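Long-range contacts in uncharacterized protein Q99UF4 (Staphylococcus aureus, PDB 3B2N), which probably acts as a DNA-binding response regulator of the LuxR family, controlling transcription through a phosphorylatable receiver domain: residues 4-10 with 50-56; 42-46 with 70-76; 22-27 with 110-114. The contacts are given in a common frame with arbitrary orientation. Numbering follows the deposited sequence.

Contact 1 (4-10 with 50-56); sequences TSLIIAE and PNVVILD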
ATOM      1  N   THR A   4      -4.141  -4.586  13.402  1.00 42.03           N
ATOM      2  CA  THR A   4      -3.865  -4.891  12.010  1.00 38.88           C
ATOM      3  C   THR A   4      -2.422  -4.479  11.645  1.00 37.92           C
ATOM      4  O   THR A   4      -2.008  -3.328  11.889  1.00 37.17           O
ATOM      5  CB  THR A   4      -4.874  -4.176  11.144  1.00 38.19           C
ATOM      6  OG1 THR A   4      -6.181  -4.626  11.529  1.00 37.67           O
ATOM      7  CG2 THR A   4      -4.640  -4.492   9.706  1.00 36.77           C
ATOM      8  N   SER A   5      -1.653  -5.409  11.079  1.00 36.58           N
ATOM      9  CA  SER A   5      -0.298  -5.050  10.635  1.00 36.17           C
ATOM     10  C   SER A   5      -0.242  -4.541   9.195  1.00 34.14           C
ATOM     11  O   SER A   5      -0.990  -4.998   8.335  1.00 32.40           O
ATOM     12  CB  SER A   5       0.662  -6.209  10.825  1.00 36.90           C
ATOM     13  OG  SER A   5       0.156  -7.359  10.184  1.00 34.46           O
ATOM     14  N   LEU A   6       0.676  -3.596   8.962  1.00 32.94           N
ATOM     15  CA  LEU A   6       0.815  -2.905   7.718  1.00 33.42           C
ATOM     16  C   LEU A   6       2.280  -2.796   7.333  1.00 32.30           C
ATOM     17  O   LEU A   6       3.137  -2.574   8.195  1.00 32.63           O
ATOM     18  CB  LEU A   6       0.351  -1.447   7.882  1.00 35.67           C
ATOM     19  CG  LEU A   6      -0.936  -0.896   7.317  1.00 60.00           C
ATOM     20  CD1 LEU A   6      -2.048  -1.556   8.065  1.00 46.59           C
ATOM     21  CD2 LEU A   6      -0.963   0.597   7.592  1.00 48.21           C
ATOM     22  N   ILE A   7       2.546  -2.851   6.037  1.00 28.77           N
ATOM     23  CA  ILE A   7       3.801  -2.373   5.497  1.00 27.41           C
ATOM     24  C   ILE A   7       3.456  -1.218   4.549  1.00 27.66           C
ATOM     25  O   ILE A   7       2.445  -1.264   3.834  1.00 28.36           O
ATOM     26  CB  ILE A   7       4.604  -3.525   4.773  1.00 25.60           C
ATOM     27  CG1 ILE A   7       5.118  -4.535   5.810  1.00 26.66           C
ATOM     28  CG2 ILE A   7       5.760  -2.913   3.870  1.00 25.44           C
ATOM     29  CD1 ILE A   7       5.857  -5.787   5.280  1.00 30.60           C
ATOM     30  N   ILE A   8       4.301  -0.189   4.521  1.00 27.93           N
ATOM     31  CA  ILE A   8       4.044   0.980   3.694  1.00 28.60           C
ATOM     32  C   ILE A   8       5.180   1.158   2.750  1.00 30.16           C
ATOM     33  O   ILE A   8       6.344   1.221   3.180  1.00 30.57           O
ATOM     34  CB  ILE A   8       3.900   2.272   4.506  1.00 29.75           C
ATOM     35  CG1 ILE A   8       2.713   2.112   5.478  1.00 34.77           C
ATOM     36  CG2 ILE A   8       3.731   3.515   3.498  1.00 26.07           C
ATOM     37  CD1 ILE A   8       2.608   3.208   6.508  1.00 31.86           C
ATOM     38  N   ALA A   9       4.879   1.176   1.457  1.00 29.61           N
ATOM     39  CA  ALA A   9       5.978   1.418   0.519  1.00 28.47           C
ATOM     40  C   ALA A   9       5.579   2.706  -0.213  1.00 29.29           C
ATOM     41  O   ALA A   9       4.555   2.745  -0.921  1.00 30.48           O
ATOM     42  CB  ALA A   9       6.134   0.225  -0.471  1.00 25.48           C
ATOM     43  N   GLU A  10       6.371   3.751  -0.067  1.00 30.23           N
ATOM     44  CA  GLU A  10       6.056   5.039  -0.661  1.00 31.01           C
ATOM     45  C   GLU A  10       7.333   5.789  -1.112  1.00 32.49           C
ATOM     46  O   GLU A  10       8.342   5.865  -0.384  1.00 34.42           O
ATOM     47  CB  GLU A  10       5.199   5.870   0.326  1.00 29.53           C
ATOM     48  CG  GLU A  10       5.317   7.435   0.159  1.00 27.68           C
ATOM     49  CD  GLU A  10       4.701   7.937  -1.171  1.00 34.78           C
ATOM     50  OE1 GLU A  10       3.637   7.413  -1.599  1.00 32.69           O
ATOM     51  OE2 GLU A  10       5.307   8.824  -1.814  1.00 30.27           O
ATOM     52  N   PRO A  50       2.339  -8.975   6.325  1.00 35.80           N
ATOM     53  CA  PRO A  50       1.393  -8.079   7.012  1.00 32.59           C
ATOM     54  C   PRO A  50      -0.049  -8.362   6.559  1.00 33.11           C
ATOM     55  O   PRO A  50      -0.260  -8.932   5.492  1.00 32.91           O
ATOM     56  CB  PRO A  50       1.825  -6.677   6.536  1.00 30.91           C
ATOM     57  CG  PRO A  50       2.402  -6.934   5.160  1.00 32.33           C
ATOM     58  CD  PRO A  50       3.093  -8.287   5.262  1.00 36.60           C
ATOM     59  N   ASN A  51      -1.035  -7.937   7.345  1.00 33.92           N
ATOM     60  CA  ASN A  51      -2.440  -8.060   6.947  1.00 32.67           C
ATOM     61  C   ASN A  51      -2.754  -7.191   5.697  1.00 31.62           C
ATOM     62  O   ASN A  51      -3.481  -7.587   4.776  1.00 30.49           O
ATOM     63  CB  ASN A  51      -3.315  -7.654   8.132  1.00 32.39           C
ATOM     64  CG  ASN A  51      -3.050  -8.500   9.368  1.00 44.59           C
ATOM     65  OD1 ASN A  51      -2.932  -7.998  10.480  1.00 37.99           O
ATOM     66  ND2 ASN A  51      -2.951  -9.792   9.171  1.00 32.55           N
ATOM     67  N   VAL A  52      -2.122  -6.036   5.638  1.00 30.35           N
ATOM     68  CA  VAL A  52      -2.454  -5.028   4.644  1.00 31.02           C
ATOM     69  C   VAL A  52      -1.154  -4.385   4.189  1.00 32.77           C
ATOM     70  O   VAL A  52      -0.203  -4.195   4.996  1.00 32.77           O
ATOM     71  CB  VAL A  52      -3.330  -3.848   5.275  1.00 29.53           C
ATOM     72  CG1 VAL A  52      -3.612  -2.745   4.246  1.00 30.81           C
ATOM     73  CG2 VAL A  52      -4.634  -4.354   5.910  1.00 29.91           C
ATOM     74  N   VAL A  53      -1.109  -4.031   2.911  1.00 31.10           N
ATOM     75  CA  VAL A  53      -0.008  -3.194   2.427  1.00 30.05           C
ATOM     76  C   VAL A  53      -0.534  -1.948   1.727  1.00 29.68           C
ATOM     77  O   VAL A  53      -1.591  -1.972   1.046  1.00 29.20           O
ATOM     78  CB  VAL A  53       1.022  -3.943   1.514  1.00 29.72           C
ATOM     79  CG1 VAL A  53       1.757  -5.026   2.296  1.00 37.09           C
ATOM     80  CG2 VAL A  53       0.353  -4.583   0.261  1.00 34.77           C
ATOM     81  N   ILE A  54       0.233  -0.864   1.875  1.00 27.79           N
ATOM     82  CA  ILE A  54      -0.026   0.386   1.174  1.00 29.34           C
ATOM     83  C   ILE A  54       1.130   0.599   0.193  1.00 32.03           C
ATOM     84  O   ILE A  54       2.310   0.588   0.613  1.00 31.64           O
ATOM     85  CB  ILE A  54      -0.129   1.523   2.194  1.00 31.43           C
ATOM     86  CG1 ILE A  54      -1.222   1.145   3.212  1.00 40.57           C
ATOM     87  CG2 ILE A  54      -0.531   2.772   1.570  1.00 40.18           C
ATOM     88  CD1 ILE A  54      -1.393   2.199   4.280  1.00 48.94           C
ATOM     89  N   LEU A  55       0.789   0.796  -1.085  1.00 28.24           N
ATOM     90  CA  LEU A  55       1.797   0.792  -2.128  1.00 30.86           C
ATOM     91  C   LEU A  55       1.607   2.024  -3.000  1.00 32.39           C
ATOM     92  O   LEU A  55       0.493   2.269  -3.525  1.00 30.00           O
ATOM     93  CB  LEU A  55       1.611  -0.465  -3.018  1.00 29.68           C
ATOM     94  CG  LEU A  55       2.320  -1.807  -2.823  1.00 53.16           C
ATOM     95  CD1 LEU A  55       2.840  -2.041  -1.455  1.00 38.40           C
ATOM     96  CD2 LEU A  55       1.438  -2.935  -3.252  1.00 31.27           C
ATOM     97  N   ASP A  56       2.675   2.800  -3.130  1.00 32.63           N
ATOM     98  CA  ASP A  56       2.766   3.849  -4.152  1.00 32.90           C
ATOM     99  C   ASP A  56       2.962   3.111  -5.508  1.00 34.61           C
ATOM    100  O   ASP A  56       3.331   1.949  -5.515  1.00 35.52           O
ATOM    101  CB  ASP A  56       3.975   4.749  -3.788  1.00 32.12           C
ATOM    102  CG  ASP A  56       4.131   5.970  -4.670  1.00 35.55           C
ATOM    103  OD1 ASP A  56       3.182   6.356  -5.431  1.00 39.47           O
ATOM    104  OD2 ASP A  56       5.244   6.540  -4.621  1.00 37.25           O
TER
HETATM  105  O   HOH W   1      -6.231  -7.929  10.819  1.00 45.54           O
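Among the backbone hydrogen bonds the shortest run from Ala9 N to Ile54 O (2.8 Å) and from Asp56 N to Ala9 O (2.9 Å). Ile54 N to Ile7 O (3.0 Å), Val52 N to Ser5 O (3.1 Å) and Ile7 N to Val52 O (3.2 Å) continue the series, so Ile7 and Ala9 each bond two residues of 50-56 through N and O, as in parallel pairing. At Ser5 a side chain replaces the second backbone partner: Ser5 N donates to Asn51 OD1 (2.9 Å), and Asn51 N to Ser5 OG (3.1 Å), small polar groups suited to binding backbone.

At the other end Glu10 OE1 and Asp56 OD2 stand 3.5 Å apart. These like charges are eased by Lys106, which forms a salt bridge with Glu10, and by the backbone NH groups of Gln12 and Asp11, bonded to Glu10 and Asp56 respectively. The site is consistent with the acidic pocket of receiver domains, so Asp56 is probably the phospho-accepting aspartate.

Between the ends, beta-branched Ile and Val suit an extended backbone packed on two sides, with Leu6 as a further apolar filler. Leu6 CD2 meets Ile54 CD1 (3.7 Å) on one face, while Ile7 CB meets Val53 CG1 (4.1 Å) on the other. Compact Ala9 leaves room for Ala41 of helix 38-48.

Strand 4-9 lies between strands 29-35 and 52-55, and strand 79-84 flanks 52-55. Helix 13-26 covers the Leu6, Ile8 and Ile54 face; helix 38-48 covers Ile7, Ala9 and Val53.

Contact 2 (42-46 with 70-76); sequences MKLIE and EIRKKHL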
ATOM      1  N   MET A  42       8.639  -5.928  -1.461  1.00 28.51           N
ATOM      2  CA  MET A  42       8.252  -7.312  -1.769  1.00 30.35           C
ATOM      3  C   MET A  42       8.950  -8.292  -0.835  1.00 32.42           C
ATOM      4  O   MET A  42       8.320  -9.218  -0.351  1.00 32.21           O
ATOM      5  CB  MET A  42       8.532  -7.651  -3.240  1.00 31.34           C
ATOM      6  CG  MET A  42       7.860  -8.959  -3.808  1.00 35.95           C
ATOM      7  SD  MET A  42       6.030  -8.979  -3.728  1.00 28.00           S
ATOM      8  CE  MET A  42       5.741 -10.291  -2.533  1.00 37.04           C
ATOM      9  N   LYS A  43      10.243  -8.049  -0.561  1.00 32.66           N
ATOM     10  CA  LYS A  43      10.998  -8.866   0.370  1.00 35.53           C
ATOM     11  C   LYS A  43      10.469  -8.726   1.803  1.00 35.80           C
ATOM     12  O   LYS A  43      10.252  -9.722   2.478  1.00 35.87           O
ATOM     13  CB  LYS A  43      12.519  -8.572   0.312  1.00 36.63           C
ATOM     14  CG  LYS A  43      13.248  -8.740  -1.056  1.00 70.80           C
ATOM     15  CD  LYS A  43      12.738  -9.872  -1.990  1.00 51.70           C
ATOM     16  CE  LYS A  43      12.925 -11.322  -1.449  1.00 76.71           C
ATOM     17  NZ  LYS A  43      14.230 -12.015  -1.790  1.00 60.10           N
ATOM     18  N   LEU A  44      10.253  -7.496   2.257  1.00 35.98           N
ATOM     19  CA  LEU A  44       9.648  -7.248   3.573  1.00 35.55           C
ATOM     20  C   LEU A  44       8.282  -7.945   3.700  1.00 35.00           C
ATOM     21  O   LEU A  44       8.000  -8.600   4.692  1.00 35.33           O
ATOM     22  CB  LEU A  44       9.510  -5.742   3.823  1.00 34.69           C
ATOM     23  CG  LEU A  44      10.844  -5.024   3.978  1.00 44.81           C
ATOM     24  CD1 LEU A  44      10.732  -3.554   3.644  1.00 32.48           C
ATOM     25  CD2 LEU A  44      11.363  -5.225   5.385  1.00 34.49           C
ATOM     26  N   ILE A  45       7.448  -7.802   2.687  1.00 34.04           N
ATOM     27  CA  ILE A  45       6.141  -8.461   2.667  1.00 36.87           C
ATOM     28  C   ILE A  45       6.246  -9.986   2.860  1.00 39.60           C
ATOM     29  O   ILE A  45       5.543 -10.561   3.690  1.00 40.52           O
ATOM     30  CB  ILE A  45       5.371  -8.077   1.367  1.00 37.18           C
ATOM     31  CG1 ILE A  45       4.990  -6.588   1.389  1.00 37.69           C
ATOM     32  CG2 ILE A  45       4.110  -8.933   1.132  1.00 37.79           C
ATOM     33  CD1 ILE A  45       4.606  -6.042   0.002  1.00 36.76           C
ATOM     34  N   GLU A  46       7.133 -10.641   2.116  1.00 40.81           N
ATOM     35  CA  GLU A  46       7.316 -12.094   2.280  1.00 42.35           C
ATOM     36  C   GLU A  46       7.914 -12.451   3.648  1.00 41.98           C
ATOM     37  O   GLU A  46       7.510 -13.429   4.265  1.00 41.95           O
ATOM     38  CB  GLU A  46       8.157 -12.694   1.146  1.00 42.36           C
ATOM     39  CG  GLU A  46       7.471 -12.634  -0.191  1.00 64.95           C
ATOM     40  CD  GLU A  46       8.401 -12.949  -1.351  1.00 55.00           C
ATOM     41  OE1 GLU A  46       7.913 -13.567  -2.330  1.00 67.16           O
ATOM     42  OE2 GLU A  46       9.609 -12.585  -1.287  1.00 69.12           O
ATOM     43  N   GLU A  70       2.589  -9.505  -8.018  1.00 32.11           N
ATOM     44  CA  GLU A  70       3.310 -10.663  -7.472  1.00 32.52           C
ATOM     45  C   GLU A  70       2.604 -11.245  -6.261  1.00 31.50           C
ATOM     46  O   GLU A  70       2.574 -12.464  -6.085  1.00 30.32           O
ATOM     47  CB  GLU A  70       4.762 -10.324  -7.107  1.00 33.69           C
ATOM     48  CG  GLU A  70       5.621 -11.560  -6.945  1.00 69.92           C
ATOM     49  CD  GLU A  70       7.056 -11.224  -6.640  1.00 50.86           C
ATOM     50  OE1 GLU A  70       7.567 -10.214  -7.188  1.00 72.58           O
ATOM     51  OE2 GLU A  70       7.685 -11.972  -5.854  1.00 74.59           O
ATOM     52  N   ILE A  71       2.051 -10.375  -5.414  1.00 31.59           N
ATOM     53  CA  ILE A  71       1.256 -10.825  -4.243  1.00 31.52           C
ATOM     54  C   ILE A  71       0.075 -11.684  -4.724  1.00 33.82           C
ATOM     55  O   ILE A  71      -0.289 -12.708  -4.081  1.00 34.43           O
ATOM     56  CB  ILE A  71       0.739  -9.590  -3.458  1.00 31.78           C
ATOM     57  CG1 ILE A  71       1.903  -8.867  -2.806  1.00 29.15           C
ATOM     58  CG2 ILE A  71      -0.306  -9.960  -2.343  1.00 32.71           C
ATOM     59  CD1 ILE A  71       1.508  -7.483  -2.283  1.00 30.17           C
ATOM     60  N   ARG A  72      -0.526 -11.284  -5.847  1.00 33.53           N
ATOM     61  CA  ARG A  72      -1.680 -12.042  -6.352  1.00 35.43           C
ATOM     62  C   ARG A  72      -1.240 -13.351  -7.004  1.00 36.55           C
ATOM     63  O   ARG A  72      -1.824 -14.368  -6.722  1.00 36.73           O
ATOM     64  CB  ARG A  72      -2.551 -11.218  -7.299  1.00 34.67           C
ATOM     65  CG  ARG A  72      -3.167 -10.009  -6.613  1.00 32.00           C
ATOM     66  CD  ARG A  72      -4.152 -10.339  -5.516  1.00 32.02           C
ATOM     67  NE  ARG A  72      -4.820  -9.140  -5.002  1.00 35.72           N
ATOM     68  CZ  ARG A  72      -4.872  -8.799  -3.717  1.00 31.32           C
ATOM     69  NH1 ARG A  72      -5.491  -7.681  -3.361  1.00 33.00           N
ATOM     70  NH2 ARG A  72      -4.315  -9.583  -2.784  1.00 35.32           N
ATOM     71  N   LYS A  73      -0.180 -13.331  -7.815  1.00 38.60           N
ATOM     72  CA  LYS A  73       0.355 -14.562  -8.413  1.00 40.30           C
ATOM     73  C   LYS A  73       0.592 -15.604  -7.323  1.00 40.00           C
ATOM     74  O   LYS A  73       0.293 -16.781  -7.510  1.00 41.46           O
ATOM     75  CB  LYS A  73       1.653 -14.304  -9.212  1.00 42.39           C
ATOM     76  CG  LYS A  73       1.511 -13.363 -10.451  1.00 85.13           C
ATOM     77  CD  LYS A  73       0.881 -14.011 -11.727  1.00 58.23           C
ATOM     78  CE  LYS A  73       0.723 -12.961 -12.877  1.00 86.64           C
ATOM     79  NZ  LYS A  73       0.002 -13.418 -14.141  1.00 58.00           N
ATOM     80  N   LYS A  74       1.080 -15.167  -6.168  1.00 38.06           N
ATOM     81  CA  LYS A  74       1.433 -16.090  -5.093  1.00 36.72           C
ATOM     82  C   LYS A  74       0.310 -16.360  -4.120  1.00 36.14           C
ATOM     83  O   LYS A  74       0.520 -17.048  -3.126  1.00 36.35           O
ATOM     84  CB  LYS A  74       2.613 -15.563  -4.293  1.00 36.40           C
ATOM     85  CG  LYS A  74       3.886 -15.418  -5.069  1.00 54.10           C
ATOM     86  CD  LYS A  74       4.950 -14.955  -4.118  1.00 45.75           C
ATOM     87  CE  LYS A  74       6.320 -15.467  -4.524  1.00 57.32           C
ATOM     88  NZ  LYS A  74       7.178 -14.321  -4.916  1.00 51.77           N
ATOM     89  N   HIS A  75      -0.856 -15.771  -4.359  1.00 36.41           N
ATOM     90  CA  HIS A  75      -2.030 -15.996  -3.499  1.00 37.43           C
ATOM     91  C   HIS A  75      -1.817 -15.682  -2.022  1.00 38.02           C
ATOM     92  O   HIS A  75      -2.320 -16.397  -1.160  1.00 39.53           O
ATOM     93  CB  HIS A  75      -2.535 -17.440  -3.662  1.00 35.98           C
ATOM     94  CG  HIS A  75      -3.050 -17.713  -5.031  1.00 34.26           C
ATOM     95  ND1 HIS A  75      -4.213 -17.142  -5.506  1.00 33.32           N
ATOM     96  CD2 HIS A  75      -2.540 -18.444  -6.053  1.00 37.24           C
ATOM     97  CE1 HIS A  75      -4.409 -17.525  -6.751  1.00 34.82           C
ATOM     98  NE2 HIS A  75      -3.421 -18.334  -7.103  1.00 33.76           N
ATOM     99  N   LEU A  76      -1.068 -14.630  -1.739  1.00 36.36           N
ATOM    100  CA  LEU A  76      -0.824 -14.237  -0.377  1.00 36.84           C
ATOM    101  C   LEU A  76      -2.075 -13.633   0.226  1.00 37.62           C
ATOM    102  O   LEU A  76      -2.826 -12.924  -0.446  1.00 38.16           O
ATOM    103  CB  LEU A  76       0.320 -13.235  -0.321  1.00 36.56           C
ATOM    104  CG  LEU A  76       1.666 -13.688  -0.881  1.00 38.67           C
ATOM    105  CD1 LEU A  76       2.730 -12.596  -0.635  1.00 36.08           C
ATOM    106  CD2 LEU A  76       2.063 -15.070  -0.305  1.00 37.25           C
TER
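Met42 supplies a long, slender bump: its flexible, unbranched side chain carries CE into a hollow between Ile71 and Leu76, 4.1 Å from Ile71 CG1 and 4.2 Å from Leu76 CD1. One turn along, branched Ile45 is a broader bump, with CD1 4.1 Å from Ile71 CD1 and CG2 4.3 Å from Leu76 CD1. Leu76 CD1 thus nestles against both Met42 and Ile45.

Leu76 can do this because the chain turns back at His75. The positive phi there, with bonds from Leu76 N to Ile71 O (3.1 Å) and from His75 N to Arg72 O (2.9 Å), makes a Schellman motif, after which the leucine points toward helix 38-48. Nearer solvent, the long arm of Lys74 spans the gap to bring NZ 2.8 Å from Glu46 OE1 and 2.6 Å from Glu70 OE2, a salt-bridge network that offsets the closeness of the two acids. The Met42 methylene CG packs against the network itself, 3.6 Å from Glu70 OE1.

Ile45 and Ile71 both rest on Val53 of strand 52-55. Two neighbouring helices sharing one side of a parallel sheet in this way are characteristic of the alpha/beta fold of CheY-like receiver domains.

Contact 3 (22-27 with 110-114); sequences LIKLHG and IEELV. With NA (sodium ion), chain B.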
ATOM      1  N   LEU A  22       1.052   8.876  11.233  1.00 27.89           N
ATOM      2  CA  LEU A  22      -0.379   9.266  11.338  1.00 30.94           C
ATOM      3  C   LEU A  22      -1.290   8.062  11.236  1.00 32.50           C
ATOM      4  O   LEU A  22      -2.300   7.990  11.917  1.00 35.89           O
ATOM      5  CB  LEU A  22      -0.760  10.270  10.248  1.00 31.68           C
ATOM      6  CG  LEU A  22      -0.171  11.657  10.495  1.00 38.65           C
ATOM      7  CD1 LEU A  22      -0.420  12.546   9.303  1.00 32.51           C
ATOM      8  CD2 LEU A  22      -0.814  12.220  11.749  1.00 32.69           C
ATOM      9  N   ILE A  23      -0.955   7.110  10.371  1.00 30.66           N
ATOM     10  CA  ILE A  23      -1.769   5.908  10.321  1.00 30.81           C
ATOM     11  C   ILE A  23      -1.901   5.196  11.686  1.00 29.50           C
ATOM     12  O   ILE A  23      -2.997   4.761  12.055  1.00 28.64           O
ATOM     13  CB  ILE A  23      -1.311   4.931   9.212  1.00 30.93           C
ATOM     14  CG1 ILE A  23      -1.702   5.490   7.848  1.00 33.10           C
ATOM     15  CG2 ILE A  23      -1.991   3.548   9.421  1.00 34.09           C
ATOM     16  CD1 ILE A  23      -0.958   4.719   6.647  1.00 32.00           C
ATOM     17  N   LYS A  24      -0.806   5.088  12.435  1.00 29.28           N
ATOM     18  CA  LYS A  24      -0.849   4.524  13.764  1.00 31.59           C
ATOM     19  C   LYS A  24      -1.715   5.335  14.746  1.00 34.23           C
ATOM     20  O   LYS A  24      -2.329   4.751  15.637  1.00 35.82           O
ATOM     21  CB  LYS A  24       0.559   4.378  14.343  1.00 34.25           C
ATOM     22  CG  LYS A  24       1.249   3.095  13.905  1.00 52.74           C
ATOM     23  CD  LYS A  24       2.606   2.915  14.574  1.00 53.38           C
ATOM     24  CE  LYS A  24       3.544   4.102  14.301  1.00 47.31           C
ATOM     25  NZ  LYS A  24       4.953   3.691  14.599  1.00 60.43           N
ATOM     26  N   LEU A  25      -1.742   6.658  14.603  1.00 33.27           N
ATOM     27  CA  LEU A  25      -2.570   7.512  15.467  1.00 32.55           C
ATOM     28  C   LEU A  25      -4.063   7.545  15.055  1.00 33.97           C
ATOM     29  O   LEU A  25      -4.927   7.714  15.915  1.00 33.08           O
ATOM     30  CB  LEU A  25      -2.023   8.929  15.512  1.00 29.89           C
ATOM     31  CG  LEU A  25      -0.664   9.108  16.203  1.00 27.52           C
ATOM     32  CD1 LEU A  25      -0.127  10.481  15.973  1.00 30.54           C
ATOM     33  CD2 LEU A  25      -0.750   8.848  17.647  1.00 26.43           C
ATOM     34  N   HIS A  26      -4.348   7.405  13.754  1.00 34.70           N
ATOM     35  CA  HIS A  26      -5.727   7.538  13.233  1.00 36.28           C
ATOM     36  C   HIS A  26      -6.515   6.236  13.322  1.00 38.39           C
ATOM     37  O   HIS A  26      -7.735   6.227  13.115  1.00 39.34           O
ATOM     38  CB  HIS A  26      -5.744   8.076  11.778  1.00 34.59           C
ATOM     39  CG  HIS A  26      -5.663   9.573  11.691  1.00 34.69           C
ATOM     40  ND1 HIS A  26      -6.642  10.404  12.200  1.00 34.16           N
ATOM     41  CD2 HIS A  26      -4.699  10.386  11.203  1.00 31.52           C
ATOM     42  CE1 HIS A  26      -6.289  11.669  12.017  1.00 36.72           C
ATOM     43  NE2 HIS A  26      -5.118  11.686  11.393  1.00 33.74           N
ATOM     44  N   GLY A  27      -5.834   5.141  13.630  1.00 38.49           N
ATOM     45  CA  GLY A  27      -6.490   3.834  13.621  1.00 39.59           C
ATOM     46  C   GLY A  27      -5.766   2.816  14.458  1.00 39.56           C
ATOM     47  O   GLY A  27      -4.805   3.152  15.152  1.00 37.83           O
ATOM     48  N   ILE A 110      -5.187  11.226   5.048  1.00 35.49           N
ATOM     49  CA  ILE A 110      -4.810  10.000   5.760  1.00 36.49           C
ATOM     50  C   ILE A 110      -6.014   9.425   6.566  1.00 35.50           C
ATOM     51  O   ILE A 110      -6.241   8.203   6.576  1.00 37.18           O
ATOM     52  CB  ILE A 110      -3.464  10.175   6.584  1.00 38.04           C
ATOM     53  CG1 ILE A 110      -2.291  10.248   5.583  1.00 36.45           C
ATOM     54  CG2 ILE A 110      -3.286   9.017   7.643  1.00 28.78           C
ATOM     55  CD1 ILE A 110      -0.904  10.559   6.160  1.00 36.40           C
ATOM     56  N   GLU A 111      -6.821  10.297   7.132  1.00 35.41           N
ATOM     57  CA  GLU A 111      -8.109   9.911   7.778  1.00 36.52           C
ATOM     58  C   GLU A 111      -8.999   9.110   6.832  1.00 34.85           C
ATOM     59  O   GLU A 111      -9.524   8.063   7.208  1.00 34.84           O
ATOM     60  CB  GLU A 111      -8.942  11.141   8.184  1.00 38.93           C
ATOM     61  CG  GLU A 111      -8.397  11.969   9.299  1.00 49.70           C
ATOM     62  CD  GLU A 111      -7.352  13.029   8.861  1.00 55.23           C
ATOM     63  OE1 GLU A 111      -6.547  12.823   7.889  1.00 44.85           O
ATOM     64  OE2 GLU A 111      -7.342  14.095   9.530  1.00 48.38           O
ATOM     65  N   GLU A 112      -9.206   9.619   5.610  1.00 34.51           N
ATOM     66  CA  GLU A 112      -9.967   8.855   4.574  1.00 33.59           C
ATOM     67  C   GLU A 112      -9.255   7.545   4.187  1.00 31.48           C
ATOM     68  O   GLU A 112      -9.864   6.486   4.030  1.00 31.94           O
ATOM     69  CB  GLU A 112     -10.212   9.757   3.370  1.00 34.31           C
ATOM     70  CG  GLU A 112     -11.150  10.941   3.750  1.00 49.56           C
ATOM     71  CD  GLU A 112     -11.250  12.044   2.692  1.00 42.35           C
ATOM     72  OE1 GLU A 112     -10.249  12.358   2.020  1.00 44.76           O
ATOM     73  OE2 GLU A 112     -12.353  12.615   2.537  1.00 56.72           O
ATOM     74  N   LEU A 113      -7.937   7.610   4.088  1.00 29.81           N
ATOM     75  CA  LEU A 113      -7.199   6.398   3.784  1.00 30.50           C
ATOM     76  C   LEU A 113      -7.419   5.343   4.888  1.00 30.36           C
ATOM     77  O   LEU A 113      -7.656   4.173   4.589  1.00 31.02           O
ATOM     78  CB  LEU A 113      -5.708   6.721   3.550  1.00 29.76           C
ATOM     79  CG  LEU A 113      -4.746   5.536   3.557  1.00 32.59           C
ATOM     80  CD1 LEU A 113      -5.062   4.678   2.387  1.00 29.02           C
ATOM     81  CD2 LEU A 113      -3.282   5.983   3.549  1.00 30.82           C
ATOM     82  N   VAL A 114      -7.363   5.759   6.155  1.00 30.41           N
ATOM     83  CA  VAL A 114      -7.640   4.858   7.284  1.00 29.93           C
ATOM     84  C   VAL A 114      -9.064   4.275   7.205  1.00 30.75           C
ATOM     85  O   VAL A 114      -9.237   3.081   7.347  1.00 33.19           O
ATOM     86  CB  VAL A 114      -7.344   5.523   8.684  1.00 30.23           C
ATOM     87  CG1 VAL A 114      -8.038   4.769   9.840  1.00 28.71           C
ATOM     88  CG2 VAL A 114      -5.791   5.681   8.912  1.00 27.05           C
TER
HETATM   89 NA    NA B 201      -3.856   3.963  17.065  1.00 39.81          NA
HETATM   90  O   HOH W   2      -5.771   5.575  17.333  1.00 32.92           O
HETATM   91  O   HOH W   3      -2.128   1.956  17.009  1.00 40.20           O
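A sodium ion sits at the end of helix 13-26, held by the backbone carbonyls Lys24 O (2.2 Å) and Gly27 O (2.3 Å) and by two waters at 2.5 and 2.6 Å; the nearer water also donates to Leu25 O (2.7 Å). The lysine serves through its carbonyl, which the helix end leaves available, while its CA-to-CB bond points away from 110-114.

Glycine fits at 27 because an ideal CB would lie just 3.1 Å from Val114 CG1, whereas the CA itself is 4.2 Å from that methyl. Before it, the flat ring of His26 receives the CG of Glu111 over one face, a CH-pi contact 3.8 Å from the ring centroid; this lets the glutamate's aliphatic stem pack at the solvent-exposed side of the contact. Further in, the CG1-CD1 arm of Ile23 runs along the other helix, CG1 3.9 Å from Ile110 CG2 and CD1 4.1 Å from Leu113 CD2. Leu22 CD1 reaches Ile110 CD1 at 3.7 Å.

The short helical segments cross at -62° with axes 9.7 Å apart, and the helices meet near these ends. Joining the first helix to the last on one face of the sheet is characteristic of the CheY-like receiver fold.

In the fold
Contact 1 is the hub, its centre 5 Å from that of the chain and 12 Å from the centres of both other contacts. Contact 2 packs on one face of the sheet, Val53 CG1 touching Ile45 CG1 at 3.7 Å; contact 3 packs on the other, Ile54 CD1 lying 3.5 Å from Ile23 CD1. Contacts 2 and 3 therefore never meet: their centres are 24 Å apart and their nearest atoms about 14 Å. The probable phosphorylation pocket lies at the Glu10 and Asp56 end of contact 1, whereas the sodium ion of contact 3 is about 10 Å from the side chain of Thr4, at the strand's opposite end.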